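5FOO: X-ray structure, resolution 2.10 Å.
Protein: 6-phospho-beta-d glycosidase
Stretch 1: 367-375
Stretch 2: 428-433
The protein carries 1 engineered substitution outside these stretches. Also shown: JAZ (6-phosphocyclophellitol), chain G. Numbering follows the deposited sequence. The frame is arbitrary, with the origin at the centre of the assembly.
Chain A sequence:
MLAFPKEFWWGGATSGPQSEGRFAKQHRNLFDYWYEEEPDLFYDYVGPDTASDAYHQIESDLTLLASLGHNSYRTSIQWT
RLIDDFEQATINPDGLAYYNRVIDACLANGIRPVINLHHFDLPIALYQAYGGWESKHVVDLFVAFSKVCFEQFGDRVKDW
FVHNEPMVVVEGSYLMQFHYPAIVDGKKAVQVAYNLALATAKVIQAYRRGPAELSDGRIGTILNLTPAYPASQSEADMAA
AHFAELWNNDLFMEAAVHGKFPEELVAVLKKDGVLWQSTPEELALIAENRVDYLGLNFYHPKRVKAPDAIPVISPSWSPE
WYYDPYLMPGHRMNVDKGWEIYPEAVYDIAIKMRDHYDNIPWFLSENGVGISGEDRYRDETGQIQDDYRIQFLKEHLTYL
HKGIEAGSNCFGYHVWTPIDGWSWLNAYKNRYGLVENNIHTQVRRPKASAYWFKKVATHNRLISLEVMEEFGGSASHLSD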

# COMPACT_ATOMS: atom_id res chain seq x y z
N ASN A 367 4.66 6.60 -4.05
CA ASN A 367 6.00 6.79 -4.57
C ASN A 367 6.56 7.88 -3.74
O ASN A 367 5.93 8.90 -3.65
CB ASN A 367 5.98 7.19 -6.06
CG ASN A 367 7.34 7.50 -6.60
OD1 ASN A 367 7.65 8.64 -6.90
ND2 ASN A 367 8.15 6.49 -6.70
N GLY A 368 7.71 7.65 -3.10
CA GLY A 368 8.37 8.65 -2.29
C GLY A 368 9.71 8.15 -1.81
O GLY A 368 10.14 7.01 -2.12
N VAL A 369 10.38 9.03 -1.09
CA VAL A 369 11.73 8.80 -0.56
C VAL A 369 11.81 9.32 0.88
O VAL A 369 11.35 10.43 1.21
CB VAL A 369 12.85 9.44 -1.44
CG1 VAL A 369 12.76 10.96 -1.49
CG2 VAL A 369 14.22 9.00 -0.91
N GLY A 370 12.40 8.49 1.73
CA GLY A 370 12.45 8.69 3.16
C GLY A 370 13.89 8.94 3.60
O GLY A 370 14.79 8.19 3.17
N ILE A 371 14.10 9.94 4.45
CA ILE A 371 15.44 10.44 4.87
C ILE A 371 15.34 10.76 6.34
O ILE A 371 14.30 11.24 6.79
CB ILE A 371 15.76 11.72 4.06
CG1 ILE A 371 15.98 11.35 2.59
CG2 ILE A 371 16.96 12.53 4.55
CD1 ILE A 371 17.11 10.36 2.38
N SER A 372 16.38 10.46 7.11
CA SER A 372 16.49 10.91 8.52
C SER A 372 17.17 12.29 8.66
O SER A 372 17.68 12.87 7.71
CB SER A 372 17.22 9.86 9.36
OG SER A 372 18.52 9.70 8.86
N GLY A 373 17.10 12.84 9.86
CA GLY A 373 17.84 14.05 10.18
C GLY A 373 17.57 15.23 9.25
O GLY A 373 18.52 15.99 8.89
N GLU A 374 16.29 15.44 8.89
CA GLU A 374 16.01 16.48 7.92
C GLU A 374 16.20 17.87 8.51
O GLU A 374 16.15 18.84 7.77
CB GLU A 374 14.58 16.37 7.33
CG GLU A 374 14.36 15.14 6.46
CD GLU A 374 13.12 15.25 5.60
OE1 GLU A 374 12.02 15.59 6.15
OE2 GLU A 374 13.28 15.01 4.38
N ASP A 375 16.35 17.97 9.84
CA ASP A 375 16.85 19.21 10.49
C ASP A 375 18.04 19.78 9.86
O ASP A 375 18.16 20.97 9.70
CB ASP A 375 17.19 19.01 11.93
CG ASP A 375 16.24 19.69 12.79
OD1 ASP A 375 16.33 20.94 12.90
OD2 ASP A 375 15.34 18.98 13.27
N TYR A 428 9.31 7.35 13.14
CA TYR A 428 9.65 8.60 12.46
C TYR A 428 11.13 8.71 12.19
O TYR A 428 11.64 9.80 12.00
CB TYR A 428 9.17 9.80 13.35
CG TYR A 428 7.64 9.98 13.32
CD1 TYR A 428 7.01 10.73 12.32
CD2 TYR A 428 6.84 9.38 14.29
CE1 TYR A 428 5.61 10.85 12.28
CE2 TYR A 428 5.45 9.49 14.28
CZ TYR A 428 4.83 10.21 13.28
OH TYR A 428 3.46 10.28 13.34
N LYS A 429 11.86 7.60 12.25
CA LYS A 429 13.27 7.64 11.84
C LYS A 429 13.47 8.31 10.47
O LYS A 429 14.28 9.22 10.32
CB LYS A 429 13.79 6.21 11.75
CG LYS A 429 15.26 6.12 11.46
CD LYS A 429 15.66 4.66 11.34
CE LYS A 429 17.17 4.64 11.04
NZ LYS A 429 17.64 3.27 11.00
N ASN A 430 12.74 7.84 9.47
CA ASN A 430 12.86 8.38 8.14
C ASN A 430 11.56 9.10 7.76
O ASN A 430 10.48 8.54 7.94
CB ASN A 430 13.13 7.29 7.13
CG ASN A 430 14.32 6.41 7.51
OD1 ASN A 430 14.16 5.20 7.80
ND2 ASN A 430 15.49 6.97 7.46
N ARG A 431 11.71 10.35 7.31
CA ARG A 431 10.61 11.27 6.97
C ARG A 431 10.42 11.22 5.47
O ARG A 431 11.39 11.27 4.75
CB ARG A 431 10.94 12.69 7.44
CG ARG A 431 11.39 12.82 8.91
CD ARG A 431 10.29 12.30 9.81
NE ARG A 431 10.51 12.51 11.24
CZ ARG A 431 10.00 13.50 11.95
NH1 ARG A 431 9.24 14.46 11.40
NH2 ARG A 431 10.28 13.54 13.23
N TYR A 432 9.18 10.99 5.06
CA TYR A 432 8.74 10.97 3.64
C TYR A 432 7.87 12.19 3.20
O TYR A 432 7.53 12.30 2.06
CB TYR A 432 7.90 9.70 3.38
CG TYR A 432 8.67 8.39 3.25
CD1 TYR A 432 9.05 7.64 4.37
CD2 TYR A 432 9.00 7.88 2.00
CE1 TYR A 432 9.74 6.42 4.24
CE2 TYR A 432 9.67 6.67 1.85
CZ TYR A 432 10.06 5.94 2.98
OH TYR A 432 10.74 4.74 2.77
N GLY A 433 7.52 13.09 4.11
CA GLY A 433 6.51 14.08 3.83
C GLY A 433 6.94 15.12 2.84
O GLY A 433 8.15 15.50 2.76
C2 JAZ G . 5.17 2.77 4.25
C3 JAZ G . 3.76 2.59 3.65
C4 JAZ G . 3.76 1.50 2.59
C5 JAZ G . 4.74 1.79 1.46
C6 JAZ G . 6.12 2.09 2.02
C7 JAZ G . 6.09 3.16 3.10
C8 JAZ G . 7.49 3.57 3.55
O9 JAZ G . 8.10 2.42 4.13
P10 JAZ G . 9.16 2.62 5.30
O11 JAZ G . 9.53 1.23 5.68
O12 JAZ G . 8.67 3.55 6.33
O13 JAZ G . 10.29 3.33 4.69
O14 JAZ G . 6.73 0.88 2.48
O15 JAZ G . 5.18 3.84 5.20
O16 JAZ G . 2.92 2.20 4.71
O17 JAZ G . 2.46 1.32 2.07
O HOH W 1 8.50 11.48 -0.27
O HOH W 2 12.66 5.67 1.08
O HOH W 3 14.37 11.70 11.38

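Two largely irregular segments far apart in sequence can be joined by very little regular structure, provided that the backbone supplies a precise anchor and the side chains fill in around it. The contact between residues 367-375 and 428-433 of this 6-phospho-beta-d glycosidase illustrates the principle, burying 395 Å² in total.

The anchor is a single antiparallel bridge between Ile 371 and Arg 431. Ile 371 N donates to Arg 431 O at 3.0 Å, and Arg 431 N donates in return to Ile 371 O at 2.8 Å, the second bond being almost linear at 174°. Because these bonds use main-chain atoms alone, both side chains are free for other work: that of Ile 371 points away from the other stretch, while that of Arg 431 leaves sideways and its end leads away. Weaker CA-H...O contacts extend the pairing. Gly 370 CA lies 3.2 Å from Arg 431 O, Asn 430 CA lies 3.5 Å from Ile 371 O, and Ser 372 CA approaches Lys 429 O to 3.3 Å, so both carbonyl groups that accept the bridge's hydrogen bonds, Arg 431 O and Ile 371 O, also receive a CH group, and Lys 429 O, outside the bridge, receives a third.

The second kind of interaction is packing of an aromatic face on a bare backbone. Gly 370 CA sits 3.4 Å from the centroid of the Tyr 432 ring and only 3° off its normal, a CH-pi contact centred over the face. Glycine suits this position exactly: an ideal CB here would point toward the other stretch and come within 2.4 Å of Tyr 432 CE1, a clash. Gly 368 meets the same ring near its plane, with its C atom 3.9 Å from Tyr 432 CD2.

The tyrosine hydroxyl carries the packing into the ligand site. Tyr 432 OH donates a very short hydrogen bond, 2.4 Å, to O13 of the phosphate of 6-phosphocyclophellitol, so the ring that covers Gly 370 also helps hold the bound group.

Water supplies the third kind of link. Water 2 accepts from Gly 370 N at 2.9 Å and donates to Tyr 432 OH at 2.7 Å, satisfying an amide that has the aromatic ring over it. Water 1 accepts from Val 369 N at 3.2 Å and donates to Tyr 432 O at 2.7 Å. Beyond the bridge, water 3 donates to Lys 429 O at 2.7 Å and accepts a weak bond from Gly 373 N at 3.3 Å. The positive phi of Gly 373, 55°, favours glycine in its own right.

Side chains complete the fit. Glu 374 points toward the other stretch, bringing OE1 to 3.4 Å from Arg 431 CB, and its carboxylate finds its hydrogen bonds elsewhere in the structure. Arg 431 is steadied within its own stretch, where NE donates to Tyr 428 O at 3.0 Å. The arrangement has one cost: Asn 430 ND2, 3.6 Å from Ser 372 N, is buried by the contact without a hydrogen-bonding partner in the model.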